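Local coordinates for protein CrmK (Actinoalloteichus sp. WH1-2216-6, PDB 5I1V) that is an FAD-linked oxidase with a covalently bound flavin, involved in recycling shunt products in the biosynthesis of caerulomycin, at residues Y475-L478 and Q479-S483. Sequence-based numbering, arbitrary orientation.
Sequences YPRL and QEIKS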
loop_
_atom_site.group_PDB
_atom_site.type_symbol
_atom_site.label_atom_id
_atom_site.label_comp_id
_atom_site.label_asym_id
_atom_site.label_seq_id
_atom_site.Cartn_x
_atom_site.Cartn_y
_atom_site.Cartn_z
ATOM N N TYR A 475 -9.697 28.807 -18.929
ATOM C CA TYR A 475 -11.056 28.287 -18.937
ATOM C C TYR A 475 -11.821 28.462 -20.268
ATOM O O TYR A 475 -12.426 27.518 -20.762
ATOM C CB TYR A 475 -11.816 28.741 -17.702
ATOM C CG TYR A 475 -13.181 28.079 -17.521
ATOM C CD1 TYR A 475 -13.306 26.716 -17.152
ATOM C CD2 TYR A 475 -14.341 28.812 -17.656
ATOM C CE1 TYR A 475 -14.558 26.148 -16.988
ATOM C CE2 TYR A 475 -15.573 28.248 -17.474
ATOM C CZ TYR A 475 -15.673 26.895 -17.163
ATOM O OH TYR A 475 -16.921 26.348 -16.991
ATOM N N PRO A 476 -11.809 29.659 -20.881
ATOM C CA PRO A 476 -12.552 29.726 -22.139
ATOM C C PRO A 476 -12.040 28.831 -23.282
ATOM O O PRO A 476 -12.816 28.357 -24.065
ATOM C CB PRO A 476 -12.462 31.239 -22.507
ATOM C CG PRO A 476 -12.387 31.899 -21.175
ATOM C CD PRO A 476 -11.553 30.978 -20.315
ATOM N N ARG A 477 -10.752 28.597 -23.383
ATOM C CA ARG A 477 -10.253 27.682 -24.389
ATOM C C ARG A 477 -10.722 26.241 -24.078
ATOM O O ARG A 477 -11.143 25.508 -24.986
ATOM C CB ARG A 477 -8.722 27.727 -24.466
ATOM C CG ARG A 477 -8.100 26.724 -25.423
ATOM C CD ARG A 477 -8.591 26.822 -26.841
ATOM N NE ARG A 477 -7.722 26.025 -27.680
ATOM C CZ ARG A 477 -8.080 25.332 -28.747
ATOM N NH1 ARG A 477 -9.298 25.326 -29.180
ATOM N NH2 ARG A 477 -7.172 24.633 -29.394
ATOM N N LEU A 478 -10.674 25.871 -22.811
ATOM C CA LEU A 478 -11.201 24.563 -22.399
ATOM C C LEU A 478 -12.715 24.438 -22.703
ATOM O O LEU A 478 -13.173 23.391 -23.136
ATOM C CB LEU A 478 -10.953 24.295 -20.926
ATOM C CG LEU A 478 -9.495 24.081 -20.556
ATOM C CD1 LEU A 478 -9.365 24.185 -19.044
ATOM C CD2 LEU A 478 -9.002 22.716 -21.047
ATOM N N GLN A 479 -13.475 25.506 -22.493
ATOM C CA GLN A 479 -14.923 25.496 -22.839
ATOM C C GLN A 479 -15.098 25.284 -24.344
ATOM O O GLN A 479 -15.974 24.581 -24.779
ATOM C CB GLN A 479 -15.572 26.776 -22.415
ATOM C CG GLN A 479 -15.720 26.997 -20.925
ATOM C CD GLN A 479 -16.548 28.224 -20.672
ATOM O OE1 GLN A 479 -16.057 29.324 -20.811
ATOM N NE2 GLN A 479 -17.804 28.036 -20.315
ATOM N N GLU A 480 -14.240 25.885 -25.152
ATOM C CA GLU A 480 -14.294 25.675 -26.598
ATOM C C GLU A 480 -13.967 24.227 -26.986
ATOM O O GLU A 480 -14.545 23.632 -27.887
ATOM C CB GLU A 480 -13.324 26.662 -27.291
ATOM C CG GLU A 480 -12.962 26.322 -28.719
ATOM C CD GLU A 480 -11.859 27.237 -29.280
ATOM O OE1 GLU A 480 -11.051 27.791 -28.501
ATOM O OE2 GLU A 480 -11.777 27.388 -30.513
ATOM N N ILE A 481 -12.982 23.646 -26.335
ATOM C CA ILE A 481 -12.636 22.278 -26.654
ATOM C C ILE A 481 -13.798 21.356 -26.174
ATOM O O ILE A 481 -14.180 20.413 -26.850
ATOM C CB ILE A 481 -11.274 21.922 -26.027
ATOM C CG1 ILE A 481 -10.212 22.799 -26.654
ATOM C CG2 ILE A 481 -10.947 20.448 -26.204
ATOM C CD1 ILE A 481 -8.857 22.786 -25.958
ATOM N N LYS A 482 -14.331 21.641 -25.006
ATOM C CA LYS A 482 -15.456 20.911 -24.454
ATOM C C LYS A 482 -16.614 20.867 -25.433
ATOM O O LYS A 482 -17.213 19.827 -25.710
ATOM C CB LYS A 482 -15.877 21.564 -23.131
ATOM C CG LYS A 482 -17.245 21.127 -22.587
ATOM C CD LYS A 482 -17.156 19.732 -21.966
ATOM C CE LYS A 482 -18.525 19.236 -21.533
ATOM N NZ LYS A 482 -18.386 17.980 -20.764
ATOM N N SER A 483 -16.889 22.025 -25.996
ATOM C CA SER A 483 -17.989 22.183 -26.881
ATOM C C SER A 483 -17.742 21.440 -28.199
ATOM O O SER A 483 -18.676 20.957 -28.818
ATOM C CB SER A 483 -18.281 23.672 -27.048
ATOM O OG SER A 483 -18.956 23.878 -28.234
#
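Gln479 lies over one face of the Tyr475 ring, one turn further along the same helix. Its CB is 3.6 Å from Tyr475 O. Its CG, set beside the backbone N (chi1 -70°), sits over the ring in a CH-pi contact, 3.9 Å from the Tyr475 ring centroid. CD then reaches Tyr475 CE2 at 3.3 Å, and OE1 rests near Tyr475 CD2 and CE2. The amide is stacked on the ring near its CD2-CE2 edge, the two planes 20° apart. NE2 runs on past the ring to bond Arg498 O, while Tyr475 OH accepts a hydrogen bond from the backbone N of that residue. With an alanine in place of Tyr475, the Gln479 amide would probably lose its stacking surface and Arg498 N its hydroxyl acceptor. Around the helix, Arg477 NH1 forms a salt bridge with Glu480 OE1 at 3.1 Å, the hydrogen bond itself weak. The guanidinium and carboxylate planes are turned 62° apart. Ile481 CD1 lies over the centre of one guanidinium face, 3.8 Å above its plane. Backbone i to i+4 bonds, such as Gln479 N to Tyr475 O, tie the turns together. Lys482 NZ pairs with Asp486 and bonds the carbonyls of Asn193 and Phe491. In the berberine-like C-terminal region, helix 475-485 packs Leu478 and Ile481 on Trp184 of helix 180-185, while Tyr475 and Gln479 rest on Ile497 of the loop that follows.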